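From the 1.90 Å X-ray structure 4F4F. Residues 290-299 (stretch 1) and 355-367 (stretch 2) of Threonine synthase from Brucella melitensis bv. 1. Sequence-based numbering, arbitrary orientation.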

# COMPACT_ATOMS: atom_id res chain seq x y z
N ILE A 290 17.76 0.39 -2.08
CA ILE A 290 17.97 -1.02 -2.43
C ILE A 290 17.40 -1.35 -3.80
O ILE A 290 18.07 -1.98 -4.61
CB ILE A 290 17.44 -2.00 -1.34
CG1 ILE A 290 17.99 -3.41 -1.61
CG2 ILE A 290 15.90 -1.99 -1.22
CD1 ILE A 290 17.72 -4.34 -0.46
N LEU A 291 16.21 -0.84 -4.09
CA LEU A 291 15.55 -1.16 -5.37
C LEU A 291 16.27 -0.50 -6.55
O LEU A 291 16.44 -1.12 -7.60
CB LEU A 291 14.09 -0.79 -5.34
CG LEU A 291 13.20 -1.57 -4.34
CD1 LEU A 291 11.81 -0.93 -4.24
CD2 LEU A 291 13.05 -3.03 -4.74
N SER A 292 16.69 0.74 -6.38
CA SER A 292 17.47 1.40 -7.41
C SER A 292 18.81 0.66 -7.63
O SER A 292 19.18 0.35 -8.76
CB SER A 292 17.71 2.87 -7.01
OG SER A 292 18.43 3.55 -8.03
N ARG A 293 19.52 0.34 -6.55
CA ARG A 293 20.76 -0.41 -6.67
C ARG A 293 20.54 -1.77 -7.33
O ARG A 293 21.39 -2.26 -8.08
CB ARG A 293 21.44 -0.61 -5.33
CG ARG A 293 21.94 0.71 -4.73
CD ARG A 293 22.63 0.50 -3.39
NE ARG A 293 21.73 0.29 -2.23
CZ ARG A 293 21.56 -0.87 -1.58
NH1 ARG A 293 22.13 -1.98 -2.03
NH2 ARG A 293 20.78 -0.91 -0.51
N THR A 294 19.40 -2.39 -7.02
CA THR A 294 19.06 -3.67 -7.62
C THR A 294 18.89 -3.55 -9.11
O THR A 294 19.43 -4.36 -9.85
CB THR A 294 17.78 -4.31 -6.98
OG1 THR A 294 18.03 -4.58 -5.60
CG2 THR A 294 17.42 -5.61 -7.70
N LEU A 295 18.15 -2.56 -9.57
CA LEU A 295 18.00 -2.40 -11.02
C LEU A 295 19.36 -2.07 -11.71
O LEU A 295 19.60 -2.50 -12.84
CB LEU A 295 16.94 -1.35 -11.40
CG LEU A 295 15.45 -1.75 -11.45
CD1 LEU A 295 15.14 -2.30 -12.85
CD2 LEU A 295 15.02 -2.71 -10.34
N GLU A 296 20.21 -1.31 -11.04
CA GLU A 296 21.52 -0.95 -11.61
C GLU A 296 22.45 -2.15 -11.73
O GLU A 296 23.18 -2.30 -12.73
CB GLU A 296 22.23 0.07 -10.75
CG GLU A 296 21.58 1.44 -10.64
CD GLU A 296 22.34 2.35 -9.68
OE1 GLU A 296 22.98 1.88 -8.72
OE2 GLU A 296 22.28 3.56 -9.91
N SER A 297 22.49 -2.97 -10.68
CA SER A 297 23.53 -3.99 -10.54
C SER A 297 23.05 -5.43 -10.52
O SER A 297 23.83 -6.35 -10.70
CB SER A 297 24.32 -3.74 -9.25
OG SER A 297 23.52 -4.06 -8.13
N GLY A 298 21.78 -5.64 -10.22
CA GLY A 298 21.29 -6.98 -9.89
C GLY A 298 21.49 -7.42 -8.43
O GLY A 298 21.02 -8.47 -8.04
N ALA A 299 22.14 -6.58 -7.62
CA ALA A 299 22.56 -6.94 -6.26
C ALA A 299 21.54 -6.34 -5.30
O ALA A 299 21.52 -5.12 -5.03
CB ALA A 299 23.96 -6.39 -5.97
N PRO A 355 16.38 -13.27 -15.59
CA PRO A 355 15.33 -12.57 -14.85
C PRO A 355 15.63 -11.11 -14.66
O PRO A 355 14.72 -10.29 -14.66
CB PRO A 355 15.28 -13.31 -13.50
CG PRO A 355 16.45 -14.20 -13.47
CD PRO A 355 16.77 -14.51 -14.91
N LEU A 356 16.91 -10.76 -14.50
CA LEU A 356 17.29 -9.33 -14.35
C LEU A 356 16.94 -8.56 -15.59
O LEU A 356 16.36 -7.48 -15.51
CB LEU A 356 18.78 -9.18 -14.00
CG LEU A 356 19.32 -7.77 -13.76
CD1 LEU A 356 18.56 -7.10 -12.61
CD2 LEU A 356 20.82 -7.89 -13.48
N SER A 357 17.21 -9.15 -16.76
CA SER A 357 16.82 -8.53 -18.03
C SER A 357 15.32 -8.38 -18.14
O SER A 357 14.84 -7.36 -18.66
CB SER A 357 17.29 -9.34 -19.24
OG SER A 357 18.69 -9.33 -19.33
N ALA A 358 14.58 -9.39 -17.68
CA ALA A 358 13.12 -9.29 -17.73
C ALA A 358 12.64 -8.13 -16.86
O ALA A 358 11.73 -7.41 -17.25
CB ALA A 358 12.47 -10.58 -17.29
N ILE A 359 13.25 -7.93 -15.69
CA ILE A 359 12.86 -6.82 -14.81
C ILE A 359 13.17 -5.51 -15.50
O ILE A 359 12.33 -4.60 -15.58
CB ILE A 359 13.54 -6.92 -13.42
CG1 ILE A 359 12.91 -8.09 -12.64
CG2 ILE A 359 13.39 -5.62 -12.66
CD1 ILE A 359 13.75 -8.62 -11.48
N ARG A 360 14.37 -5.43 -16.07
CA ARG A 360 14.80 -4.17 -16.69
C ARG A 360 14.02 -3.81 -17.96
O ARG A 360 13.96 -2.62 -18.34
CB ARG A 360 16.28 -4.22 -17.01
CG ARG A 360 17.16 -4.20 -15.79
CD ARG A 360 18.58 -4.59 -16.21
NE ARG A 360 19.55 -4.26 -15.17
CZ ARG A 360 20.79 -4.72 -15.13
NH1 ARG A 360 21.25 -5.53 -16.06
NH2 ARG A 360 21.58 -4.36 -14.12
N SER A 361 13.43 -4.82 -18.60
CA SER A 361 12.64 -4.60 -19.78
C SER A 361 11.33 -3.89 -19.49
O SER A 361 10.73 -3.31 -20.40
CB SER A 361 12.37 -5.92 -20.53
OG SER A 361 11.33 -6.63 -19.94
N GLU A 362 10.86 -3.96 -18.24
CA GLU A 362 9.60 -3.34 -17.88
C GLU A 362 9.66 -2.27 -16.79
O GLU A 362 8.70 -1.48 -16.65
CB GLU A 362 8.62 -4.45 -17.45
CG GLU A 362 8.45 -5.54 -18.51
CD GLU A 362 7.23 -6.39 -18.19
OE1 GLU A 362 7.40 -7.52 -17.75
OE2 GLU A 362 6.11 -5.87 -18.32
N PHE A 363 10.77 -2.21 -16.05
CA PHE A 363 10.92 -1.31 -14.90
C PHE A 363 12.21 -0.53 -15.04
O PHE A 363 13.19 -1.03 -15.60
CB PHE A 363 11.00 -2.09 -13.56
CG PHE A 363 9.75 -2.82 -13.18
CD1 PHE A 363 9.49 -4.09 -13.69
CD2 PHE A 363 8.83 -2.24 -12.33
CE1 PHE A 363 8.33 -4.75 -13.38
CE2 PHE A 363 7.67 -2.92 -11.97
CZ PHE A 363 7.42 -4.16 -12.50
N SER A 364 12.21 0.71 -14.55
CA SER A 364 13.45 1.39 -14.19
C SER A 364 13.28 2.04 -12.82
O SER A 364 12.24 1.93 -12.19
CB SER A 364 13.90 2.37 -15.26
OG SER A 364 12.88 3.22 -15.59
N ALA A 365 14.34 2.66 -12.33
CA ALA A 365 14.42 3.11 -10.95
C ALA A 365 15.29 4.31 -10.82
O ALA A 365 16.30 4.45 -11.53
CB ALA A 365 14.97 2.00 -10.08
N GLY A 366 14.90 5.21 -9.92
CA GLY A 366 15.79 6.29 -9.54
C GLY A 366 15.56 6.66 -8.10
O GLY A 366 14.60 6.18 -7.45
N ARG A 367 16.41 7.55 -7.64
CA ARG A 367 16.50 7.95 -6.27
C ARG A 367 16.40 9.46 -6.16
O ARG A 367 16.79 10.17 -7.08
CB ARG A 367 17.85 7.48 -5.75
CG ARG A 367 18.05 7.59 -4.28
CD ARG A 367 19.52 7.34 -3.93
NE ARG A 367 20.39 8.37 -4.49
CZ ARG A 367 21.72 8.41 -4.35
NH1 ARG A 367 22.35 7.48 -3.64
NH2 ARG A 367 22.41 9.40 -4.91

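The polar part of this contact centres on Arg 360. Its side chain reaches the C-terminal end of helix 290-297, where backbone carbonyls run out of amide partners within the helix. Two hydrogen bonds converge on one acceptor, the carbonyl of Leu 295. Arg 360 NE donates to Leu 295 O at 2.9 Å, and Arg 360 NH2 donates to the same Leu 295 O at 3.0 Å. The oxygen lies at the edge of the guanidinium, near its plane, so both N-H groups can point at it. Glu 296 O is also near this plane, 3.0 Å from Arg 360 NH2, but the geometry leaves open whether this pair is bonded.

Other polar groups are satisfied within the first stretch. Thr 294 O accepts from Gly 298 N at 2.7 Å. Thr 294 OG1 donates to Ile 290 O at 2.8 Å. Ser 297 OG donates to Arg 293 O at 2.8 Å and accepts from Ala 299 N at 2.9 Å, linking the last turn of the helix to Ala 299, just beyond it. Ser 297 N donates to Arg 293 O at 2.9 Å.

Gly 298 leaves the helix with positive phi. Gly 298 CA packs 3.7 Å from Leu 356 CD2. An ideal CB here would clash with that methyl and jam against the preceding carbonyl oxygen.

The rest of the contact is largely apolar. Leu 295 has the largest area covered by the other stretch. Leu 295 CD1 lies 3.8 Å from Ile 359 CG2 and 4.2 Å from Phe 363 CB, while Leu 295 CG is 4.0 Å from Ala 365 CB. Ala 365 CB also points toward the helix nearer its N-terminal end, 3.7 Å from Ser 292 CA. The backbones come close here: Ser 292 CA and Ala 365 CA are 5.0 Å apart, and both side chains are small.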